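Esterase (Rhizomucor miehei CAU432, PDB 4WY8) catalyses the hydrolysis of carboxylic esters, as a fungal carboxylesterase of the alpha/beta hydrolase fold. Local coordinates at residues G166-L169 against S170-C174; R215-M218 against V219-F222; G267-Y270 against A271-L274; S300-G303 against S304-D308; H309-A312 against W313-T317. All coordinates share one frame; numbering follows the deposited sequence.

Contact 1 of 5, residues G166-L169 against S170-C174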
# COMPACT_ATOMS: atom_id res chain seq x y z
N GLY A 166 -5.78 3.82 -18.80
CA GLY A 166 -6.99 3.25 -18.22
C GLY A 166 -7.34 3.86 -16.86
O GLY A 166 -8.51 3.92 -16.49
N GLY A 167 -6.33 4.30 -16.11
CA GLY A 167 -6.55 5.03 -14.87
C GLY A 167 -7.14 6.40 -15.16
O GLY A 167 -8.01 6.90 -14.44
N ASN A 168 -6.63 7.05 -16.20
CA ASN A 168 -7.24 8.28 -16.71
C ASN A 168 -8.72 8.01 -17.00
O ASN A 168 -9.62 8.66 -16.44
CB ASN A 168 -6.50 8.77 -17.96
CG ASN A 168 -7.20 9.93 -18.65
OD1 ASN A 168 -8.10 9.72 -19.47
ND2 ASN A 168 -6.78 11.17 -18.34
N LEU A 169 -8.98 7.00 -17.82
CA LEU A 169 -10.37 6.66 -18.14
C LEU A 169 -11.23 6.42 -16.88
O LEU A 169 -12.36 6.88 -16.81
CB LEU A 169 -10.44 5.44 -19.06
CG LEU A 169 -9.98 5.74 -20.50
CD1 LEU A 169 -9.92 4.47 -21.38
CD2 LEU A 169 -10.84 6.82 -21.14
N SER A 170 -10.71 5.69 -15.89
CA SER A 170 -11.45 5.45 -14.66
C SER A 170 -11.81 6.78 -13.97
O SER A 170 -12.98 7.02 -13.59
CB SER A 170 -10.65 4.54 -13.70
OG SER A 170 -10.41 3.27 -14.30
N ALA A 171 -10.80 7.64 -13.81
CA ALA A 171 -11.00 8.93 -13.14
C ALA A 171 -12.10 9.78 -13.83
O ALA A 171 -13.04 10.33 -13.17
CB ALA A 171 -9.69 9.69 -13.08
N VAL A 172 -11.97 9.91 -15.14
CA VAL A 172 -12.88 10.80 -15.86
C VAL A 172 -14.27 10.17 -16.07
O VAL A 172 -15.26 10.88 -16.16
CB VAL A 172 -12.27 11.24 -17.21
CG1 VAL A 172 -11.02 12.05 -16.95
CG2 VAL A 172 -11.96 10.04 -18.13
N VAL A 173 -14.35 8.84 -16.15
CA VAL A 173 -15.66 8.19 -16.14
C VAL A 173 -16.34 8.50 -14.79
O VAL A 173 -17.55 8.74 -14.76
CB VAL A 173 -15.57 6.67 -16.36
CG1 VAL A 173 -16.77 5.96 -15.76
CG2 VAL A 173 -15.45 6.37 -17.84
N CYS A 174 -15.58 8.51 -13.70
CA CYS A 174 -16.19 8.91 -12.42
C CYS A 174 -16.72 10.36 -12.44
O CYS A 174 -17.90 10.59 -12.08
CB CYS A 174 -15.20 8.73 -11.26
SG CYS A 174 -14.97 6.99 -10.83

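Contact 2 of 5, residues R215-M218 against V219-F222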
# COMPACT_ATOMS: atom_id res chain seq x y z
N ARG A 215 9.01 10.12 -21.96
CA ARG A 215 8.33 11.34 -22.32
C ARG A 215 7.95 11.29 -23.79
O ARG A 215 6.83 11.62 -24.18
CB ARG A 215 9.23 12.54 -22.06
CG ARG A 215 8.74 13.86 -22.62
CD ARG A 215 9.88 14.89 -22.62
NE ARG A 215 10.00 15.57 -21.35
CZ ARG A 215 11.15 15.89 -20.76
NH1 ARG A 215 12.31 15.58 -21.32
NH2 ARG A 215 11.14 16.50 -19.58
N LYS A 216 8.88 10.81 -24.61
CA LYS A 216 8.65 10.71 -26.04
C LYS A 216 7.38 9.94 -26.35
O LYS A 216 6.54 10.35 -27.18
CB LYS A 216 9.87 10.06 -26.69
CG LYS A 216 9.94 10.32 -28.16
CD LYS A 216 11.24 9.80 -28.76
CE LYS A 216 11.43 10.44 -30.13
NZ LYS A 216 10.14 10.46 -30.91
N LEU A 217 7.25 8.79 -25.71
CA LEU A 217 6.09 7.94 -25.83
C LEU A 217 4.81 8.65 -25.33
O LEU A 217 3.76 8.57 -25.96
CB LEU A 217 6.35 6.64 -25.08
CG LEU A 217 5.69 5.37 -25.60
CD1 LEU A 217 5.93 5.23 -27.08
CD2 LEU A 217 6.30 4.19 -24.86
N MET A 218 4.89 9.38 -24.22
CA MET A 218 3.71 10.08 -23.73
C MET A 218 3.24 11.12 -24.76
O MET A 218 2.04 11.23 -25.04
CB MET A 218 3.99 10.75 -22.37
CG MET A 218 3.90 9.80 -21.17
SD MET A 218 2.34 8.86 -21.10
CE MET A 218 1.14 10.21 -21.06
N VAL A 219 4.19 11.82 -25.38
CA VAL A 219 3.89 12.80 -26.41
C VAL A 219 3.22 12.16 -27.60
O VAL A 219 2.20 12.65 -28.11
CB VAL A 219 5.17 13.56 -26.86
CG1 VAL A 219 4.91 14.39 -28.12
CG2 VAL A 219 5.67 14.43 -25.71
N TRP A 220 3.78 11.04 -28.04
CA TRP A 220 3.19 10.28 -29.12
C TRP A 220 1.73 9.84 -28.83
O TRP A 220 0.80 9.98 -29.67
CB TRP A 220 4.10 9.09 -29.39
CG TRP A 220 3.79 8.26 -30.57
CD1 TRP A 220 4.01 8.57 -31.89
CD2 TRP A 220 3.26 6.92 -30.56
NE1 TRP A 220 3.63 7.51 -32.69
CE2 TRP A 220 3.17 6.49 -31.89
CE3 TRP A 220 2.86 6.05 -29.54
CZ2 TRP A 220 2.67 5.24 -32.24
CZ3 TRP A 220 2.37 4.80 -29.88
CH2 TRP A 220 2.28 4.40 -31.23
N PHE A 221 1.52 9.30 -27.64
CA PHE A 221 0.20 8.90 -27.18
C PHE A 221 -0.80 10.07 -27.22
O PHE A 221 -1.87 9.99 -27.82
CB PHE A 221 0.28 8.37 -25.76
CG PHE A 221 0.90 7.01 -25.64
CD1 PHE A 221 0.71 6.06 -26.63
CD2 PHE A 221 1.61 6.67 -24.49
CE1 PHE A 221 1.26 4.79 -26.48
CE2 PHE A 221 2.15 5.42 -24.33
CZ PHE A 221 1.97 4.47 -25.31
N PHE A 222 -0.43 11.16 -26.56
CA PHE A 222 -1.30 12.35 -26.54
C PHE A 222 -1.60 12.88 -27.96
O PHE A 222 -2.74 13.29 -28.26
CB PHE A 222 -0.64 13.44 -25.70
CG PHE A 222 -1.20 13.57 -24.29
CD1 PHE A 222 -2.40 14.26 -24.06
CD2 PHE A 222 -0.52 13.05 -23.20
CE1 PHE A 222 -2.92 14.41 -22.76
CE2 PHE A 222 -1.02 13.19 -21.89
CZ PHE A 222 -2.23 13.87 -21.67

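Contact 3 of 5, residues G267-Y270 against A271-L274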
# COMPACT_ATOMS: atom_id res chain seq x y z
N GLY A 267 -0.05 12.08 -10.81
CA GLY A 267 -0.90 11.13 -10.11
C GLY A 267 -1.02 11.50 -8.65
O GLY A 267 -2.13 11.52 -8.07
N GLU A 268 0.13 11.78 -8.03
CA GLU A 268 0.10 12.21 -6.63
C GLU A 268 -0.61 13.58 -6.43
O GLU A 268 -1.41 13.74 -5.50
CB GLU A 268 1.53 12.22 -6.06
CG GLU A 268 2.10 10.79 -6.03
CD GLU A 268 3.42 10.62 -5.29
OE1 GLU A 268 3.97 11.60 -4.75
OE2 GLU A 268 3.89 9.45 -5.21
N ALA A 269 -0.40 14.54 -7.34
CA ALA A 269 -1.12 15.82 -7.27
C ALA A 269 -2.64 15.62 -7.45
O ALA A 269 -3.45 16.33 -6.81
CB ALA A 269 -0.59 16.80 -8.29
N TYR A 270 -3.04 14.68 -8.31
CA TYR A 270 -4.47 14.40 -8.47
C TYR A 270 -5.02 13.81 -7.19
O TYR A 270 -6.16 14.14 -6.78
CB TYR A 270 -4.73 13.47 -9.65
CG TYR A 270 -6.21 13.25 -9.92
CD1 TYR A 270 -7.04 14.31 -10.31
CD2 TYR A 270 -6.78 11.98 -9.82
CE1 TYR A 270 -8.40 14.13 -10.56
CE2 TYR A 270 -8.16 11.79 -10.07
CZ TYR A 270 -8.95 12.88 -10.44
OH TYR A 270 -10.30 12.73 -10.70
N ALA A 271 -4.25 12.95 -6.55
CA ALA A 271 -4.69 12.45 -5.24
C ALA A 271 -4.85 13.58 -4.19
O ALA A 271 -5.85 13.61 -3.43
CB ALA A 271 -3.74 11.40 -4.73
N ARG A 272 -3.89 14.49 -4.13
CA ARG A 272 -4.02 15.65 -3.23
C ARG A 272 -5.29 16.47 -3.53
O ARG A 272 -6.02 16.81 -2.61
CB ARG A 272 -2.81 16.56 -3.33
CG ARG A 272 -1.58 15.94 -2.73
CD ARG A 272 -0.44 16.94 -2.58
NE ARG A 272 0.79 16.19 -2.34
CZ ARG A 272 1.61 15.79 -3.31
NH1 ARG A 272 1.33 16.09 -4.57
NH2 ARG A 272 2.70 15.09 -3.01
N LYS A 273 -5.57 16.74 -4.80
CA LYS A 273 -6.83 17.42 -5.15
C LYS A 273 -8.07 16.64 -4.69
O LYS A 273 -9.06 17.23 -4.24
CB LYS A 273 -6.93 17.67 -6.65
CG LYS A 273 -6.07 18.83 -7.16
CD LYS A 273 -6.66 19.44 -8.43
CE LYS A 273 -5.82 20.63 -8.92
NZ LYS A 273 -6.47 21.33 -10.07
N LEU A 274 -8.05 15.31 -4.85
CA LEU A 274 -9.21 14.53 -4.41
C LEU A 274 -9.39 14.63 -2.90
O LEU A 274 -10.52 14.65 -2.41
CB LEU A 274 -9.09 13.06 -4.82
CG LEU A 274 -9.17 12.72 -6.32
CD1 LEU A 274 -8.96 11.22 -6.53
CD2 LEU A 274 -10.52 13.14 -6.85
O HOH W 1 4.48 14.28 -5.08

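Contact 4 of 5, residues S300-G303 against S304-D308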
# COMPACT_ATOMS: atom_id res chain seq x y z
N SER A 300 5.45 -8.99 -12.07
CA SER A 300 6.58 -8.85 -11.15
C SER A 300 6.13 -9.17 -9.72
O SER A 300 4.94 -9.12 -9.42
CB SER A 300 7.18 -7.44 -11.21
OG SER A 300 6.38 -6.47 -10.56
N PRO A 301 7.08 -9.54 -8.84
CA PRO A 301 6.72 -9.77 -7.44
C PRO A 301 5.99 -8.56 -6.81
O PRO A 301 4.94 -8.71 -6.14
CB PRO A 301 8.08 -10.00 -6.76
CG PRO A 301 8.97 -10.54 -7.88
CD PRO A 301 8.51 -9.83 -9.12
N THR A 302 6.50 -7.35 -7.06
CA THR A 302 5.86 -6.18 -6.50
C THR A 302 4.48 -5.98 -7.13
O THR A 302 3.55 -5.53 -6.45
CB THR A 302 6.66 -4.91 -6.69
OG1 THR A 302 8.04 -5.15 -6.34
CG2 THR A 302 6.08 -3.80 -5.80
N GLY A 303 4.34 -6.30 -8.42
CA GLY A 303 3.04 -6.24 -9.07
C GLY A 303 2.03 -7.08 -8.30
O GLY A 303 0.89 -6.66 -8.05
N SER A 304 2.46 -8.27 -7.90
CA SER A 304 1.61 -9.17 -7.13
C SER A 304 1.27 -8.63 -5.74
O SER A 304 0.11 -8.76 -5.26
CB SER A 304 2.27 -10.55 -7.01
OG SER A 304 1.42 -11.46 -6.33
N GLU A 305 2.26 -8.04 -5.08
CA GLU A 305 1.96 -7.43 -3.79
C GLU A 305 0.89 -6.35 -3.97
O GLU A 305 -0.09 -6.26 -3.23
CB GLU A 305 3.20 -6.81 -3.14
CG GLU A 305 4.38 -7.75 -3.00
CD GLU A 305 4.12 -8.98 -2.12
OE1 GLU A 305 3.27 -8.93 -1.18
OE2 GLU A 305 4.76 -10.01 -2.40
N ILE A 306 1.06 -5.55 -5.01
CA ILE A 306 0.15 -4.45 -5.29
C ILE A 306 -1.23 -4.98 -5.53
O ILE A 306 -2.19 -4.42 -5.00
CB ILE A 306 0.62 -3.62 -6.50
CG1 ILE A 306 1.82 -2.75 -6.12
CG2 ILE A 306 -0.48 -2.70 -7.04
CD1 ILE A 306 2.51 -2.12 -7.37
N LEU A 307 -1.36 -6.07 -6.28
CA LEU A 307 -2.69 -6.68 -6.46
C LEU A 307 -3.30 -7.18 -5.14
O LEU A 307 -4.51 -7.05 -4.93
CB LEU A 307 -2.63 -7.83 -7.46
CG LEU A 307 -2.49 -7.40 -8.92
CD1 LEU A 307 -2.71 -8.62 -9.78
CD2 LEU A 307 -3.50 -6.33 -9.28
N ASP A 308 -2.48 -7.75 -4.25
CA ASP A 308 -3.01 -8.16 -2.94
C ASP A 308 -3.55 -6.94 -2.14
O ASP A 308 -4.59 -7.00 -1.47
CB ASP A 308 -1.94 -8.90 -2.14
CG ASP A 308 -1.64 -10.30 -2.70
OD1 ASP A 308 -2.50 -10.86 -3.44
OD2 ASP A 308 -0.54 -10.83 -2.39

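Contact 5 of 5, residues H309-A312 against W313-T317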
# COMPACT_ATOMS: atom_id res chain seq x y z
N HIS A 309 -2.82 -5.83 -2.25
CA HIS A 309 -3.24 -4.57 -1.66
C HIS A 309 -4.58 -4.06 -2.22
O HIS A 309 -5.52 -3.75 -1.46
CB HIS A 309 -2.16 -3.54 -1.89
CG HIS A 309 -2.42 -2.23 -1.24
ND1 HIS A 309 -1.56 -1.17 -1.34
CD2 HIS A 309 -3.46 -1.82 -0.46
CE1 HIS A 309 -2.04 -0.15 -0.64
NE2 HIS A 309 -3.19 -0.52 -0.10
N ILE A 310 -4.66 -3.98 -3.54
CA ILE A 310 -5.89 -3.59 -4.21
C ILE A 310 -7.06 -4.45 -3.77
O ILE A 310 -8.15 -3.95 -3.52
CB ILE A 310 -5.74 -3.68 -5.75
CG1 ILE A 310 -4.80 -2.57 -6.26
CG2 ILE A 310 -7.08 -3.55 -6.46
CD1 ILE A 310 -4.40 -2.76 -7.70
N VAL A 311 -6.83 -5.76 -3.67
CA VAL A 311 -7.88 -6.66 -3.26
C VAL A 311 -8.31 -6.39 -1.82
O VAL A 311 -9.51 -6.38 -1.53
CB VAL A 311 -7.44 -8.12 -3.42
CG1 VAL A 311 -8.46 -9.07 -2.76
CG2 VAL A 311 -7.27 -8.42 -4.90
N ALA A 312 -7.36 -6.16 -0.92
CA ALA A 312 -7.72 -5.84 0.47
C ALA A 312 -8.59 -4.57 0.54
O ALA A 312 -9.59 -4.50 1.27
CB ALA A 312 -6.46 -5.65 1.32
N TRP A 313 -8.20 -3.57 -0.23
CA TRP A 313 -8.95 -2.31 -0.29
C TRP A 313 -10.34 -2.45 -0.88
O TRP A 313 -11.28 -1.82 -0.40
CB TRP A 313 -8.17 -1.28 -1.08
CG TRP A 313 -8.80 0.07 -1.18
CD1 TRP A 313 -8.60 1.14 -0.35
CD2 TRP A 313 -9.70 0.51 -2.21
NE1 TRP A 313 -9.34 2.22 -0.79
CE2 TRP A 313 -10.02 1.86 -1.92
CE3 TRP A 313 -10.27 -0.10 -3.33
CZ2 TRP A 313 -10.89 2.60 -2.73
CZ3 TRP A 313 -11.13 0.64 -4.13
CH2 TRP A 313 -11.43 1.98 -3.83
N LEU A 314 -10.46 -3.26 -1.94
CA LEU A 314 -11.76 -3.59 -2.53
C LEU A 314 -12.64 -4.31 -1.52
O LEU A 314 -13.85 -4.04 -1.43
CB LEU A 314 -11.60 -4.48 -3.77
CG LEU A 314 -11.12 -3.98 -5.13
CD1 LEU A 314 -10.88 -5.15 -6.10
CD2 LEU A 314 -12.17 -3.05 -5.71
N GLN A 315 -12.05 -5.23 -0.77
CA GLN A 315 -12.81 -5.98 0.22
C GLN A 315 -13.33 -5.02 1.29
O GLN A 315 -14.51 -5.12 1.69
CB GLN A 315 -11.97 -7.12 0.84
CG GLN A 315 -11.92 -8.37 -0.08
CD GLN A 315 -10.83 -9.36 0.28
OE1 GLN A 315 -9.97 -9.09 1.12
NE2 GLN A 315 -10.84 -10.53 -0.39
N LYS A 316 -12.50 -4.07 1.72
CA LYS A 316 -13.02 -3.07 2.66
C LYS A 316 -14.15 -2.21 2.02
O LYS A 316 -15.19 -1.96 2.64
CB LYS A 316 -11.90 -2.19 3.21
CG LYS A 316 -12.38 -1.05 4.12
CD LYS A 316 -13.34 -1.59 5.20
CE LYS A 316 -12.65 -2.63 6.09
NZ LYS A 316 -11.65 -2.05 7.04
N THR A 317 -13.94 -1.75 0.78
CA THR A 317 -14.97 -0.98 0.06
C THR A 317 -16.34 -1.71 0.04
O THR A 317 -17.39 -1.13 0.38
CB THR A 317 -14.51 -0.71 -1.40
OG1 THR A 317 -13.25 -0.04 -1.40
CG2 THR A 317 -15.53 0.13 -2.12

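Contact 1 of 5, residues G166-L169 against S170-C174
Ser170 meets Gly166 one helical turn back, and two hydrogen bonds converge on a single carbonyl. Ser170 N reaches Gly166 O at 2.9 Å, and Ser170 OG donates to Gly166 O at 3.0 Å. The two donors approach from opposite faces of the carbonyl plane, the hydroxyl tilted 27° from it. With OG beside its own backbone N (chi1 -61°), the serine folds back along the helix instead of reaching outward. The other backbone bonds are regular i to i+4 links: Ala171 N to Gly167 O, Val172 N to Asn168 O and Val173 N to Leu169 O, the last at 2.9 Å.

Side-chain packing is slight and sets a methyl against oxygens: Val172 CG2 lies 3.2 Å from Asn168 O and 4.1 Å from Asn168 OD1, where the two side chains pass at a slant. The amide end of Asn168 looks outside the helix, its ND2 donating to Ala237 O and Val194 O. Leu169 and Val173 pack on Cys135 of helix 130-143, while Ser170 and Ala171 lie on Leu190 of strand 188-191.

This turn belongs to helix 165-179 of a beta-alpha-beta unit and starts on Gly166, the last glycine of the GxSxG pattern of the probable nucleophile elbow. The hydroxyl of a buried serine is thus satisfied within its own helix, and Gly166 O, gripped twice, ties the start of the helix to its next turn.

Contact 2 of 5, residues R215-M218 against V219-F222
Leu217 and Phe221 pack one turn apart on helix 215-225, Leu217 CG lying 3.8 Å from Phe221 CE2 and about as far from CZ. The Phe221 side chain, its CG placed beside the backbone N (chi1 -74°), leans back along the helix; its CD2 comes 3.2 Å from Leu217 O. Leu217 has an unusual first torsion (chi1 -149°), and its CD1 branch meets Trp220 CE3 at 4.0 Å. Leucine and indole run side by side in the same direction, Trp220 CG being anti to its backbone N.

Met218 is folded: bends at chi2 and chi3 curl the thioether forward, toward the next turn. Its SD faces the edge of the Phe221 ring, 5.5 Å from the centroid and 88° off the ring normal, a Met-aromatic contact. The terminal CE turns to the neighbouring ring and lies 3.8 Å from Phe222 CE2. Met218 O sits at the edge of the Phe222 ring, in its plane, while accepting from Phe222 N.

The helix lies in the alpha/beta hydrolase family region, Met218 near the probable catalytic triad without touching it. Phe222 meets Trp92 edge-to-face, Met218 packs on Tyr204, and Arg215 NE donates to Phe199 O. One methionine thereby spans two phenylalanines by different atoms. The chemistry is chiefly dispersion, with sulfur and a carbonyl oxygen set against ring edges, where aromatic hydrogens carry partial positive charge.

Contact 3 of 5, residues G267-Y270 against A271-L274
Tyr270 and Leu274 meet one turn apart on helix 264-276, the crossover helix of a beta-alpha-beta unit between strands 253-258 and 281-286 of the alpha/beta hydrolase fold. Tyr270 can be followed outward from CB, which sits 3.2 Å from Ala271 N. With CG anti to the backbone N (chi1 -176°), the ring swings alongside the next turn. CD2 and then CE2 face Leu274 CD1, the CE2 to CD1 distance being 3.7 Å. Leu274 CG stands over one face of the ring, displaced toward its rim, 4.2 Å from the centroid and 18° off the normal: a CH-pi contact. At the far end, Tyr270 CZ and OH lie beside Leu274 CD2, which is 3.9 Å from OH. Both leucine methyls lie on that same side of the ring, and the ring packs beyond on Ala171 and Ile175 of helix 165-179.

The polar flank is built differently. Glu268 and Arg272 do not bond directly; their planes are turned 71° apart, with Glu268 OE1 4.1 Å from Arg272 NH2. Each has a stronger partner: Glu268 OE2 forms a salt bridge with Arg285 and a hydrogen bond with Thr257 OG1, while Arg272 NH2 bridges to Glu259 of the second subunit. A water links them, 2.7 Å from Glu268 OE1 and accepting from Arg272 NH2 at 2.8 Å, at the edge of the guanidinium and in its plane.

Contact 4 of 5, residues S300-G303 against S304-D308
Ser304 N closes the first turn of helix 301-322 by donating to Ser300 O at 3.0 Å. Three more backbone bonds follow in the i to i+4 pattern, Glu305 N to Pro301 O, Ile306 N to Thr302 O and Leu307 N to Gly303 O. A side-chain bond supplements them: Ser300 OG accepts from Gly303 N at 3.0 Å with an N-H...O angle of 152°, its chi1 of 75° bringing the hydroxyl over the first turn.

Carbon contacts mostly involve carbonyl oxygens. Glu305 CG, set beside the backbone N by chi1 (-54°), lies 3.3 Å from Pro301 O; the bend at chi2 then turns the carboxylate. Ile306 CG1 comes 3.3 Å from Thr302 O. Further out, the methyls Thr302 CG2 and Ile306 CD1 are 4.2 Å apart, and both residues pack on Tyr286 and Ile289. Ser304 CB sits 3.4 Å from Pro301 O.

The polar ends have partners beyond this turn. Glu305 OE2 forms a salt bridge with Arg252 of the second subunit, Ser304 OG bonds to Arg110, and Thr302 OG1 to Lys8. Helix 301-322 therefore presents one side to its own sheet and another to the dimer partner.

Serine at the N-cap, with proline at the first helical position, uses a hydroxyl to satisfy an early amide that has no preceding turn to bond to: a classic helix N-cap.

Contact 5 of 5, residues H309-A312 against W313-T317
Ile310 and Leu314 lie side by side and point the same way, one turn apart, with Ile310 CG2 4.1 Å from Leu314 CD1. Leu314 CG is set beside its own backbone N (chi1 -75°), which lays it back over the preceding turn, Leu314 CG being 3.4 Å from Ile310 O.

Val311 and Gln315 pass at an angle to one another. The glutamine chain is extended beyond CG, and its amide reaches back so that NE2 is 3.7 Å from Val311 CG1, in van der Waals contact. Gln315 CG also touches Val311 O at 3.4 Å. Val311 packs in turn on Arg110 and Ala111 of helix 101-111.

These pairs belong to helix 301-322, the C-terminal helix packed on the central sheet of the alpha/beta hydrolase fold: Ile310 rests on Leu254, Ile256 and Ile191, and Trp313 on Leu254 and Val189. Another side of the helix meets the second subunit, where His309 stacks on His309 of that subunit and Lys316 NZ forms a salt bridge with its Asp308. His309 ND1 is hydrogen-bonded to Tyr286 OH of its own chain.

Trp313 points away from the preceding turn at its end, its CG anti to the backbone N (chi1 -178°), and the edge of its ring lies near Ile310 O. Over one face, toward the rim, stands Thr317 OG1, 3.4 Å above the plane. That hydroxyl donates to Trp313 O at 2.8 Å, while Thr317 N reaches the same oxygen from the opposite face of the carbonyl plane. Arg252 makes a cation-pi contact with the indole and also bonds to Thr317 OG1 through NE.

Contacts 1 and 3 are the only two that touch without adjoining in sequence: Ala171 CB lies 3.9 Å from Tyr270 OH, joining helices 165-179 and 264-276; the centres of the two contacts are 14 Å apart. Contact 1 begins just beyond the probable nucleophile, Ser164 of a likely Ser164-His291-Asp261 triad, and Gly166 and Gly267 both lie near that triad without touching it. Met218 of contact 2 is also near it, though the nearest atoms of contacts 1 and 2 are about 6 Å apart. Contacts 4 and 5 continue one another along helix 301-322. Together with contact 3 they reach the second subunit, while contacts 2 and 5 lie on opposite sides of the chain's centre, 32 Å between centres.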